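Local coordinates for flagellar biosynthesis protein FlhA (Bacillus subtilis, PDB 3MIX) that takes part in the export of flagellar proteins, this chain being the cytosolic domain of a membrane component of the flagellar type III secretion system, at residues 72-83 / 172-183. Numbering follows the deposited sequence.
Sequences RIVMIRRQLALE and SVVSTHITEKIK
R72, I76, L80 and E83 of helix 72-83 face helix 172-183; the two segments run in the same general direction, with axes 10.3 Å apart at closest and a crossing angle of -36°. I76 is the central knob. It sits in a hole formed by S175, I178, T179 and I182. Its chi1 of -64° puts CG1 beside the backbone N, and the extended chi2 carries I76 CD1 on to 4.0 Å from I178 CG2, while I76 CG2 faces T179 CB. One turn on, L80 divides its two methyls. L80 CD1 packs on I182 CG2 at 3.7 Å, and L80 CD2 rests against K183 CG at 3.8 Å.

Polar contacts flank the apolar centre. The R72 chain runs extended from CG to NE past the S175 hydroxyl. R72 NH1 then gives S175 OG a weak, bent hydrogen bond (3.0 Å, 133° at the hydrogen). S175 OG is also hydrogen-bonded to A171 O. One face of the R72 guanidinium lies over S172 N, about 4.0 Å from the plane. A leucine in place of R72 would probably leave S175 OG without this donor and remove the cover from S172 N. Further along, E83 OE2 and K183 NZ form a long salt bridge of 3.7 Å, and E180 joins the network through an equally long pair with K183.

The contact is a helix-helix layer flanking the mixed sheet of this domain. V174 and I178 touch F51 of strand 49-53, while H177 and K181 pack on A114 of strand 111-117, where K181 NZ hydrogen-bonds to V113 O. R77 NE hydrogen-bonds to I88 O, in the loop before strand 92-95.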
loop_
_atom_site.group_PDB
_atom_site.type_symbol
_atom_site.label_atom_id
_atom_site.label_comp_id
_atom_site.label_asym_id
_atom_site.label_seq_id
_atom_site.Cartn_x
_atom_site.Cartn_y
_atom_site.Cartn_z
ATOM N N ARG A 72 14.260 -6.181 -15.062
ATOM C CA ARG A 72 14.126 -5.509 -13.767
ATOM C C ARG A 72 12.680 -5.509 -13.227
ATOM O O ARG A 72 12.464 -5.614 -12.025
ATOM C CB ARG A 72 14.714 -4.105 -13.801
ATOM C CG ARG A 72 16.233 -4.140 -13.932
ATOM C CD ARG A 72 16.890 -2.761 -13.859
ATOM N NE ARG A 72 18.284 -2.900 -13.419
ATOM C CZ ARG A 72 18.639 -3.274 -12.190
ATOM N NH1 ARG A 72 17.707 -3.535 -11.278
ATOM N NH2 ARG A 72 19.914 -3.398 -11.872
ATOM N N ILE A 73 11.707 -5.409 -14.131
ATOM C CA ILE A 73 10.311 -5.420 -13.750
ATOM C C ILE A 73 9.896 -6.805 -13.233
ATOM O O ILE A 73 9.179 -6.914 -12.235
ATOM C CB ILE A 73 9.415 -4.903 -14.899
ATOM C CG1 ILE A 73 9.627 -3.394 -15.035
ATOM C CG2 ILE A 73 7.957 -5.223 -14.620
ATOM C CD1 ILE A 73 9.044 -2.783 -16.273
ATOM N N VAL A 74 10.392 -7.841 -13.908
ATOM C CA VAL A 74 10.208 -9.229 -13.494
ATOM C C VAL A 74 10.685 -9.466 -12.050
ATOM O O VAL A 74 9.978 -10.060 -11.232
ATOM C CB VAL A 74 10.895 -10.190 -14.498
ATOM C CG1 VAL A 74 11.040 -11.597 -13.920
ATOM C CG2 VAL A 74 10.105 -10.211 -15.827
ATOM N N MET A 75 11.876 -8.972 -11.747
ATOM C CA MET A 75 12.427 -8.990 -10.395
ATOM C C MET A 75 11.507 -8.329 -9.381
ATOM O O MET A 75 11.258 -8.873 -8.306
ATOM C CB MET A 75 13.751 -8.238 -10.383
ATOM C CG MET A 75 14.966 -9.095 -10.384
ATOM S SD MET A 75 14.751 -10.760 -11.054
ATOM C CE MET A 75 15.302 -11.683 -9.625
ATOM N N ILE A 76 11.051 -7.126 -9.713
ATOM C CA ILE A 76 10.141 -6.396 -8.845
ATOM C C ILE A 76 8.887 -7.226 -8.560
ATOM O O ILE A 76 8.487 -7.373 -7.403
ATOM C CB ILE A 76 9.809 -5.009 -9.448
ATOM C CG1 ILE A 76 11.106 -4.163 -9.515
ATOM C CG2 ILE A 76 8.688 -4.331 -8.654
ATOM C CD1 ILE A 76 10.947 -2.864 -10.272
ATOM N N ARG A 77 8.299 -7.795 -9.610
ATOM C CA ARG A 77 7.071 -8.578 -9.482
ATOM C C ARG A 77 7.297 -9.776 -8.550
ATOM O O ARG A 77 6.432 -10.107 -7.725
ATOM C CB ARG A 77 6.569 -9.025 -10.857
ATOM C CG ARG A 77 5.373 -9.987 -10.817
ATOM C CD ARG A 77 4.861 -10.405 -12.183
ATOM N NE ARG A 77 4.269 -9.272 -12.887
ATOM C CZ ARG A 77 4.886 -8.607 -13.875
ATOM N NH1 ARG A 77 6.083 -9.004 -14.286
ATOM N NH2 ARG A 77 4.308 -7.562 -14.462
ATOM N N ARG A 78 8.476 -10.401 -8.657
ATOM C CA ARG A 78 8.826 -11.520 -7.776
ATOM C C ARG A 78 9.035 -11.073 -6.336
ATOM O O ARG A 78 8.463 -11.656 -5.425
ATOM C CB ARG A 78 9.999 -12.334 -8.345
ATOM C CG ARG A 78 9.763 -12.616 -9.841
ATOM C CD ARG A 78 10.358 -13.903 -10.402
ATOM N NE ARG A 78 11.808 -13.902 -10.439
ATOM C CZ ARG A 78 12.544 -14.251 -11.494
ATOM N NH1 ARG A 78 11.986 -14.626 -12.646
ATOM N NH2 ARG A 78 13.861 -14.233 -11.392
ATOM N N GLN A 79 9.818 -10.026 -6.125
ATOM C CA GLN A 79 10.035 -9.500 -4.775
ATOM C C GLN A 79 8.741 -9.137 -4.051
ATOM O O GLN A 79 8.524 -9.518 -2.900
ATOM C CB GLN A 79 10.942 -8.264 -4.815
ATOM C CG GLN A 79 11.217 -7.637 -3.432
ATOM C CD GLN A 79 11.627 -6.149 -3.495
ATOM O OE1 GLN A 79 11.275 -5.350 -2.604
ATOM N NE2 GLN A 79 12.363 -5.774 -4.550
ATOM N N LEU A 80 7.890 -8.377 -4.733
ATOM C CA LEU A 80 6.710 -7.813 -4.114
ATOM C C LEU A 80 5.636 -8.854 -3.898
ATOM O O LEU A 80 4.856 -8.724 -2.975
ATOM C CB LEU A 80 6.171 -6.666 -4.963
ATOM C CG LEU A 80 7.086 -5.444 -4.936
ATOM C CD1 LEU A 80 6.391 -4.353 -5.709
ATOM C CD2 LEU A 80 7.364 -5.023 -3.503
ATOM N N ALA A 81 5.595 -9.869 -4.758
ATOM C CA ALA A 81 4.735 -11.016 -4.531
ATOM C C ALA A 81 5.090 -11.700 -3.218
ATOM O O ALA A 81 4.180 -12.053 -2.449
ATOM C CB ALA A 81 4.814 -12.011 -5.693
ATOM N N LEU A 82 6.394 -11.864 -2.954
ATOM C CA LEU A 82 6.846 -12.580 -1.759
ATOM C C LEU A 82 6.734 -11.697 -0.538
ATOM O O LEU A 82 6.437 -12.186 0.550
ATOM C CB LEU A 82 8.285 -13.133 -1.895
ATOM C CG LEU A 82 8.518 -14.176 -3.009
ATOM C CD1 LEU A 82 10.003 -14.422 -3.274
ATOM C CD2 LEU A 82 7.812 -15.522 -2.689
ATOM N N GLU A 83 6.976 -10.403 -0.700
ATOM C CA GLU A 83 6.898 -9.515 0.456
ATOM C C GLU A 83 5.458 -9.078 0.761
ATOM O O GLU A 83 5.103 -8.933 1.928
ATOM C CB GLU A 83 7.747 -8.294 0.208
ATOM C CG GLU A 83 7.775 -7.323 1.354
ATOM C CD GLU A 83 8.545 -6.071 0.974
ATOM O OE1 GLU A 83 9.367 -6.139 0.030
ATOM O OE2 GLU A 83 8.334 -5.022 1.628
ATOM N N SER A 172 19.135 0.643 -11.490
ATOM C CA SER A 172 18.857 0.355 -10.089
ATOM C C SER A 172 18.101 1.490 -9.417
ATOM O O SER A 172 17.202 1.239 -8.620
ATOM C CB SER A 172 20.150 0.067 -9.312
ATOM O OG SER A 172 20.480 -1.302 -9.366
ATOM N N VAL A 173 18.471 2.730 -9.732
ATOM C CA VAL A 173 17.741 3.890 -9.214
ATOM C C VAL A 173 16.254 3.812 -9.597
ATOM O O VAL A 173 15.388 3.962 -8.737
ATOM C CB VAL A 173 18.345 5.230 -9.688
ATOM C CG1 VAL A 173 17.617 6.407 -9.049
ATOM C CG2 VAL A 173 19.829 5.289 -9.354
ATOM N N VAL A 174 15.977 3.561 -10.878
ATOM C CA VAL A 174 14.603 3.503 -11.372
ATOM C C VAL A 174 13.871 2.273 -10.825
ATOM O O VAL A 174 12.679 2.341 -10.536
ATOM C CB VAL A 174 14.509 3.654 -12.945
ATOM C CG1 VAL A 174 15.313 2.553 -13.673
ATOM C CG2 VAL A 174 13.055 3.634 -13.403
ATOM N N SER A 175 14.618 1.185 -10.633
ATOM C CA SER A 175 14.103 -0.047 -10.053
ATOM C C SER A 175 13.568 0.141 -8.648
ATOM O O SER A 175 12.452 -0.282 -8.362
ATOM C CB SER A 175 15.180 -1.128 -10.005
ATOM O OG SER A 175 15.230 -1.818 -11.232
ATOM N N THR A 176 14.370 0.747 -7.774
ATOM C CA THR A 176 13.947 0.955 -6.399
ATOM C C THR A 176 12.892 2.087 -6.319
ATOM O O THR A 176 11.960 2.013 -5.523
ATOM C CB THR A 176 15.143 1.099 -5.397
ATOM O OG1 THR A 176 15.414 2.469 -5.119
ATOM C CG2 THR A 176 16.419 0.403 -5.920
ATOM N N HIS A 177 13.004 3.095 -7.180
ATOM C CA HIS A 177 11.933 4.087 -7.307
ATOM C C HIS A 177 10.556 3.492 -7.712
ATOM O O HIS A 177 9.513 3.845 -7.134
ATOM C CB HIS A 177 12.341 5.207 -8.252
ATOM C CG HIS A 177 11.536 6.450 -8.076
ATOM N ND1 HIS A 177 11.499 7.450 -9.017
ATOM C CD2 HIS A 177 10.703 6.837 -7.081
ATOM C CE1 HIS A 177 10.698 8.414 -8.599
ATOM N NE2 HIS A 177 10.193 8.062 -7.431
ATOM N N ILE A 178 10.559 2.580 -8.680
ATOM C CA ILE A 178 9.339 1.906 -9.099
ATOM C C ILE A 178 8.801 1.032 -7.975
ATOM O O ILE A 178 7.606 1.110 -7.664
ATOM C CB ILE A 178 9.545 1.076 -10.379
ATOM C CG1 ILE A 178 9.736 2.005 -11.582
ATOM C CG2 ILE A 178 8.354 0.131 -10.624
ATOM C CD1 ILE A 178 10.354 1.307 -12.775
ATOM N N THR A 179 9.673 0.222 -7.364
ATOM C CA THR A 179 9.258 -0.671 -6.284
ATOM C C THR A 179 8.702 0.044 -5.055
ATOM O O THR A 179 7.698 -0.384 -4.483
ATOM C CB THR A 179 10.266 -1.877 -5.932
ATOM O OG1 THR A 179 10.635 -1.868 -4.542
ATOM C CG2 THR A 179 11.461 -1.890 -6.751
ATOM N N GLU A 180 9.346 1.132 -4.666
ATOM C CA GLU A 180 8.856 1.963 -3.573
ATOM C C GLU A 180 7.519 2.603 -3.911
ATOM O O GLU A 180 6.664 2.728 -3.048
ATOM C CB GLU A 180 9.869 3.048 -3.193
ATOM C CG GLU A 180 11.184 2.530 -2.575
ATOM C CD GLU A 180 10.995 1.621 -1.357
ATOM O OE1 GLU A 180 10.204 1.968 -0.452
ATOM O OE2 GLU A 180 11.677 0.563 -1.295
ATOM N N LYS A 181 7.335 3.019 -5.158
ATOM C CA LYS A 181 6.059 3.642 -5.541
ATOM C C LYS A 181 4.929 2.655 -5.618
ATOM O O LYS A 181 3.818 2.970 -5.224
ATOM C CB LYS A 181 6.156 4.453 -6.834
ATOM C CG LYS A 181 6.031 5.949 -6.573
ATOM C CD LYS A 181 7.239 6.518 -5.897
ATOM C CE LYS A 181 6.859 7.437 -4.727
ATOM N NZ LYS A 181 5.730 8.375 -5.033
ATOM N N ILE A 182 5.218 1.460 -6.110
ATOM C CA ILE A 182 4.228 0.392 -6.131
ATOM C C ILE A 182 3.819 0.016 -4.708
ATOM O O ILE A 182 2.633 -0.236 -4.440
ATOM C CB ILE A 182 4.727 -0.819 -6.941
ATOM C CG1 ILE A 182 4.782 -0.437 -8.431
ATOM C CG2 ILE A 182 3.805 -2.000 -6.771
ATOM C CD1 ILE A 182 5.423 -1.486 -9.316
ATOM N N LYS A 183 4.797 0.012 -3.801
ATOM C CA LYS A 183 4.539 -0.294 -2.391
ATOM C C LYS A 183 3.621 0.754 -1.777
ATOM O O LYS A 183 2.701 0.408 -1.053
ATOM C CB LYS A 183 5.845 -0.409 -1.596
ATOM C CG LYS A 183 6.524 -1.767 -1.776
ATOM C CD LYS A 183 7.951 -1.758 -1.272
ATOM C CE LYS A 183 8.003 -1.548 0.224
ATOM N NZ LYS A 183 9.413 -1.564 0.725
#